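Local coordinates for early 35 kDa protein (Autographa californica nucleopolyhedrovirus, PDB 1I3S), which inhibits host caspases, so blocking the apoptosis that infection sets off in insect cells, and also suppresses antiviral RNA interference, at residues R53-K58 and K93-E98; T36-P41 and C152-G157. The protein carries 1 engineered substitution. All blocks are in the same frame, centred on the assembly; numbering follows the deposited sequence.

Interaction 1. Residues R53-K58 and K93-E98; sequences RSVTRK and KYFKDE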
loop_
_atom_site.group_PDB
_atom_site.type_symbol
_atom_site.label_atom_id
_atom_site.label_comp_id
_atom_site.label_asym_id
_atom_site.label_seq_id
_atom_site.Cartn_x
_atom_site.Cartn_y
_atom_site.Cartn_z
ATOM N N ARG A 53 2.434 19.097 5.535
ATOM C CA ARG A 53 2.468 20.255 6.463
ATOM C C ARG A 53 2.379 19.915 7.922
ATOM O O ARG A 53 2.430 20.831 8.804
ATOM C CB ARG A 53 1.362 21.243 6.108
ATOM C CG ARG A 53 -0.011 20.689 6.172
ATOM C CD ARG A 53 -0.927 21.739 5.595
ATOM N NE ARG A 53 -2.212 21.767 6.263
ATOM C CZ ARG A 53 -3.006 22.823 6.300
ATOM N NH1 ARG A 53 -2.650 23.958 5.703
ATOM N NH2 ARG A 53 -4.160 22.736 6.946
ATOM N N SER A 54 2.275 18.622 8.227
ATOM C CA SER A 54 2.148 18.174 9.623
ATOM C C SER A 54 2.295 16.696 9.683
ATOM O O SER A 54 1.774 15.977 8.823
ATOM C CB SER A 54 0.768 18.560 10.141
ATOM O OG SER A 54 0.763 18.784 11.534
ATOM N N VAL A 55 3.006 16.207 10.687
ATOM C CA VAL A 55 3.195 14.769 10.854
ATOM C C VAL A 55 2.892 14.462 12.259
ATOM O O VAL A 55 3.377 15.142 13.182
ATOM C CB VAL A 55 4.632 14.324 10.583
ATOM C CG1 VAL A 55 4.728 12.809 10.779
ATOM C CG2 VAL A 55 5.057 14.713 9.185
ATOM N N THR A 56 2.098 13.425 12.468
ATOM C CA THR A 56 1.695 13.021 13.826
ATOM C C THR A 56 1.703 11.560 13.950
ATOM O O THR A 56 1.687 10.844 12.941
ATOM C CB THR A 56 0.272 13.504 14.131
ATOM O OG1 THR A 56 0.195 14.901 13.854
ATOM C CG2 THR A 56 -0.078 13.290 15.589
ATOM N N ARG A 57 1.736 11.080 15.184
ATOM C CA ARG A 57 1.675 9.632 15.451
ATOM C C ARG A 57 0.288 9.408 15.957
ATOM O O ARG A 57 -0.312 10.312 16.550
ATOM C CB ARG A 57 2.729 9.241 16.494
ATOM C CG ARG A 57 4.155 9.591 16.069
ATOM C CD ARG A 57 5.181 9.206 17.127
ATOM N NE ARG A 57 5.102 7.780 17.408
ATOM C CZ ARG A 57 6.051 7.080 18.010
ATOM N NH1 ARG A 57 7.175 7.687 18.398
ATOM N NH2 ARG A 57 5.873 5.781 18.224
ATOM N N LYS A 58 -0.270 8.231 15.718
ATOM C CA LYS A 58 -1.646 7.936 16.176
ATOM C C LYS A 58 -1.691 6.628 16.838
ATOM O O LYS A 58 -0.776 5.817 16.677
ATOM C CB LYS A 58 -2.624 7.994 14.995
ATOM C CG LYS A 58 -2.930 9.443 14.597
ATOM C CD LYS A 58 -3.896 9.520 13.466
ATOM C CE LYS A 58 -4.439 10.910 13.316
ATOM N NZ LYS A 58 -5.595 10.883 12.374
ATOM N N LYS A 93 11.204 20.393 3.948
ATOM C CA LYS A 93 10.454 20.640 5.202
ATOM C C LYS A 93 10.705 19.550 6.189
ATOM O O LYS A 93 10.653 18.365 5.840
ATOM C CB LYS A 93 8.969 20.769 4.894
ATOM C CG LYS A 93 8.735 21.698 3.719
ATOM C CD LYS A 93 7.440 22.514 3.859
ATOM C CE LYS A 93 6.185 21.711 3.594
ATOM N NZ LYS A 93 4.992 22.584 3.648
ATOM N N TYR A 94 10.990 19.910 7.434
ATOM C CA TYR A 94 11.295 18.902 8.469
ATOM C C TYR A 94 10.250 18.735 9.480
ATOM O O TYR A 94 9.506 19.679 9.780
ATOM C CB TYR A 94 12.611 19.239 9.173
ATOM C CG TYR A 94 13.840 18.954 8.343
ATOM C CD1 TYR A 94 14.229 19.809 7.311
ATOM C CD2 TYR A 94 14.569 17.768 8.529
ATOM C CE1 TYR A 94 15.294 19.493 6.485
ATOM C CE2 TYR A 94 15.649 17.439 7.696
ATOM C CZ TYR A 94 15.998 18.302 6.677
ATOM O OH TYR A 94 17.022 17.940 5.817
ATOM N N PHE A 95 10.161 17.523 10.020
ATOM C CA PHE A 95 9.173 17.144 11.093
ATOM C C PHE A 95 9.844 16.099 11.951
ATOM O O PHE A 95 10.100 14.978 11.489
ATOM C CB PHE A 95 7.874 16.571 10.487
ATOM C CG PHE A 95 7.236 17.465 9.462
ATOM C CD1 PHE A 95 7.634 17.414 8.126
ATOM C CD2 PHE A 95 6.271 18.393 9.843
ATOM C CE1 PHE A 95 7.081 18.276 7.196
ATOM C CE2 PHE A 95 5.720 19.256 8.912
ATOM C CZ PHE A 95 6.123 19.199 7.592
ATOM N N LYS A 96 10.131 16.428 13.206
ATOM C CA LYS A 96 10.841 15.479 14.079
ATOM C C LYS A 96 10.144 15.102 15.317
ATOM O O LYS A 96 9.144 15.721 15.722
ATOM C CB LYS A 96 12.229 16.027 14.400
ATOM C CG LYS A 96 13.072 16.210 13.138
ATOM C CD LYS A 96 14.328 17.068 13.373
ATOM C CE LYS A 96 15.008 17.427 12.042
ATOM N NZ LYS A 96 16.196 18.310 12.203
ATOM N N ASP A 97 10.655 14.058 15.942
ATOM C CA ASP A 97 10.081 13.519 17.181
ATOM C C ASP A 97 11.188 12.814 17.904
ATOM O O ASP A 97 12.294 12.627 17.348
ATOM C CB ASP A 97 8.955 12.557 16.811
ATOM C CG ASP A 97 8.353 11.860 18.009
ATOM O OD1 ASP A 97 8.828 10.737 18.363
ATOM O OD2 ASP A 97 7.401 12.452 18.591
ATOM N N GLU A 98 10.948 12.399 19.136
ATOM C CA GLU A 98 12.015 11.715 19.884
ATOM C C GLU A 98 12.424 10.475 19.174
ATOM O O GLU A 98 13.569 9.989 19.362
ATOM C CB GLU A 98 11.550 11.382 21.325
#
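V55 meets F95 where edge strands of two different β-sheets, 53-57 of the large mixed sheet and 93-96 of a four-stranded antiparallel sheet, run side by side, 19° from parallel and 7.5 Å apart at their closest. The two are joined by side chains and not by backbone pairing. Between them in sequence lie helix 61-75 and the unmodelled residues 87-90, consistent with this being the base of the reactive site loop that caspase cleaves. F95 CG is anti to its carbonyl carbon (chi1 -54°), which carries the ring across to strand 53-57. There V55 CG2, the branch set anti to the carbonyl carbon of its own residue, makes the contact, 3.5 Å from F95 CG and close to the root of the ring. The far end of the ring reaches the R53-S54 peptide, with F95 CE2 3.5 Å from R53 C and 3.6 Å from S54 N. This peptide belongs to a classic β-bulge in which R53 and S54 both face E169, the residue to which the R53 guanidinium also turns in a salt bridge. K93 approaches only loosely, its NZ 4.4 Å from R53 CA. At the other end of the contact R57 crosses D97 at about a right angle. Much of the grip on these two groups comes from outside: R57 NH2 bonds to F158 O and NE to N163 O, F158 adds a cation-pi contact, and D97 OD1 accepts a bond from H99 N. The salt bridge between R57 and D97 adds a long, weak hydrogen bond, R57 NH1 to D97 OD1 at 3.5 Å, with OD1 in the guanidinium plane and the carboxylate plane turned 69° from it.

Interaction 2. Residues T36-P41 and C152-G157; sequences TMLTKP and CVLKPG. Unlike the reference sequence in segment 36-41: M37 (reference Gln).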
loop_
_atom_site.group_PDB
_atom_site.type_symbol
_atom_site.label_atom_id
_atom_site.label_comp_id
_atom_site.label_asym_id
_atom_site.label_seq_id
_atom_site.Cartn_x
_atom_site.Cartn_y
_atom_site.Cartn_z
ATOM N N THR A 36 8.660 -3.219 15.063
ATOM C CA THR A 36 9.790 -4.154 15.286
ATOM C C THR A 36 10.722 -3.544 16.299
ATOM O O THR A 36 10.651 -2.332 16.572
ATOM C CB THR A 36 10.568 -4.360 13.923
ATOM O OG1 THR A 36 9.700 -4.963 12.959
ATOM C CG2 THR A 36 11.804 -5.236 14.091
ATOM N N MET A 37 11.598 -4.349 16.896
ATOM C CA MET A 37 12.582 -3.786 17.844
ATOM C C MET A 37 13.654 -3.204 16.975
ATOM O O MET A 37 14.561 -3.931 16.500
ATOM C CB MET A 37 13.176 -4.870 18.754
ATOM C CG MET A 37 12.139 -5.743 19.432
ATOM S SD MET A 37 12.476 -6.157 21.159
ATOM C CE MET A 37 11.279 -4.979 21.982
ATOM N N LEU A 38 13.567 -1.902 16.712
ATOM C CA LEU A 38 14.574 -1.236 15.868
ATOM C C LEU A 38 15.832 -1.148 16.643
ATOM O O LEU A 38 15.844 -0.626 17.785
ATOM C CB LEU A 38 14.119 0.164 15.471
ATOM C CG LEU A 38 12.823 0.274 14.684
ATOM C CD1 LEU A 38 12.617 1.724 14.262
ATOM C CD2 LEU A 38 12.895 -0.626 13.461
ATOM N N THR A 39 16.907 -1.659 16.050
ATOM C CA THR A 39 18.248 -1.651 16.665
ATOM C C THR A 39 19.023 -0.458 16.200
ATOM O O THR A 39 20.023 -0.041 16.841
ATOM C CB THR A 39 19.006 -2.904 16.265
ATOM O OG1 THR A 39 18.263 -4.044 16.695
ATOM C CG2 THR A 39 20.390 -2.928 16.894
ATOM N N LYS A 40 18.588 0.120 15.084
ATOM C CA LYS A 40 19.267 1.302 14.510
ATOM C C LYS A 40 18.310 2.022 13.607
ATOM O O LYS A 40 17.208 1.505 13.315
ATOM C CB LYS A 40 20.499 0.848 13.720
ATOM C CG LYS A 40 20.151 -0.003 12.507
ATOM C CD LYS A 40 21.371 -0.525 11.757
ATOM C CE LYS A 40 20.905 -1.402 10.593
ATOM N NZ LYS A 40 22.005 -2.148 9.917
ATOM N N PRO A 41 18.674 3.233 13.143
ATOM C CA PRO A 41 17.777 3.980 12.255
ATOM C C PRO A 41 17.355 3.274 10.992
ATOM O O PRO A 41 18.199 2.747 10.224
ATOM C CB PRO A 41 18.556 5.268 11.987
ATOM C CG PRO A 41 19.234 5.494 13.290
ATOM C CD PRO A 41 19.763 4.104 13.624
ATOM N N CYS A 152 11.276 9.150 5.856
ATOM C CA CYS A 152 11.024 8.923 7.294
ATOM C C CYS A 152 12.087 8.052 7.794
ATOM O O CYS A 152 12.324 6.962 7.240
ATOM C CB CYS A 152 9.720 8.188 7.547
ATOM S SG CYS A 152 8.478 8.524 6.353
ATOM N N VAL A 153 12.774 8.493 8.833
ATOM C CA VAL A 153 13.797 7.657 9.445
ATOM C C VAL A 153 13.239 7.341 10.801
ATOM O O VAL A 153 12.862 8.242 11.566
ATOM C CB VAL A 153 15.141 8.408 9.531
ATOM C CG1 VAL A 153 16.130 7.618 10.407
ATOM C CG2 VAL A 153 15.702 8.621 8.096
ATOM N N LEU A 154 13.111 6.064 11.111
ATOM C CA LEU A 154 12.572 5.674 12.413
ATOM C C LEU A 154 13.715 5.413 13.300
ATOM O O LEU A 154 14.699 4.790 12.883
ATOM C CB LEU A 154 11.707 4.431 12.276
ATOM C CG LEU A 154 10.275 4.669 11.802
ATOM C CD1 LEU A 154 10.209 5.826 10.833
ATOM C CD2 LEU A 154 9.769 3.392 11.155
ATOM N N LYS A 155 13.628 5.883 14.535
ATOM C CA LYS A 155 14.716 5.699 15.498
ATOM C C LYS A 155 14.334 4.758 16.595
ATOM O O LYS A 155 13.142 4.620 16.936
ATOM C CB LYS A 155 15.129 7.061 16.060
ATOM C CG LYS A 155 15.456 8.074 14.958
ATOM C CD LYS A 155 15.735 9.458 15.514
ATOM C CE LYS A 155 15.724 10.530 14.419
ATOM N NZ LYS A 155 16.576 10.168 13.258
ATOM N N PRO A 156 15.327 4.054 17.166
ATOM C CA PRO A 156 15.097 3.098 18.249
ATOM C C PRO A 156 14.294 3.688 19.348
ATOM O O PRO A 156 14.645 4.747 19.909
ATOM C CB PRO A 156 16.514 2.743 18.699
ATOM C CG PRO A 156 17.304 2.845 17.416
ATOM C CD PRO A 156 16.763 4.124 16.826
ATOM N N GLY A 157 13.208 3.017 19.695
ATOM C CA GLY A 157 12.357 3.511 20.757
ATOM C C GLY A 157 11.009 3.854 20.180
ATOM O O GLY A 157 10.034 4.078 20.928
#
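L38 holds CG anti to its carbonyl carbon (chi1 -60°) and then runs on extended, sending CD1 over to the side chain of L154; V153, with CG1 anti to the backbone N (chi1 170°), offers that branch to P41. The two leucines slant across one another, and the meeting is of a branch tip with a root: L38 CD1 lies 3.5 Å from L154 CB. Both leucines are buried, L38 also packing on I33 and L154 on M34 and M44. P41 CB rests 3.7 Å from V153 CG1, and the same proline touches Y123. Its backbone takes part too, P41 CA making a CA-H...O contact with L154 O at 3.2 Å. Segment 36-41 is the loop that leads into strand 42-48, the edge strand paired antiparallel with strand 148-154. The contacts follow on from the backbone pair of L154 with V42, where strand 148-154 parts from 42-48, while on the other flank V153 and K155 still bond to the backbone of S101 and H99. Farther out, the ring of P156 packs against the backbone of the 38-40 bend, with P156 CB 3.6 Å from L38 O and P156 CG 3.8 Å from K40 N. The two proline rings approach each other more loosely, P41 CD to P156 CD being 4.4 Å.

Overall arrangement
Both interactions reach the four-stranded sheet, in which strand 100-106 separates 93-96 from 148-154; their centres are 15 Å apart. Interaction 1 works at the surface, joining that sheet to the large mixed sheet through one aromatic contact and a long salt bridge. Interaction 2 is partly buried and stays within the four-stranded sheet, continuing a strand pair into its loops through leucine and proline packing, without charge. H99 and F158 sit next to both contacts: H99 directly follows segment 93-98 and pairs by its backbone with K155, while F158 directly follows segment 152-157. The two contacts come within about 4 Å at their nearest atoms but do not touch.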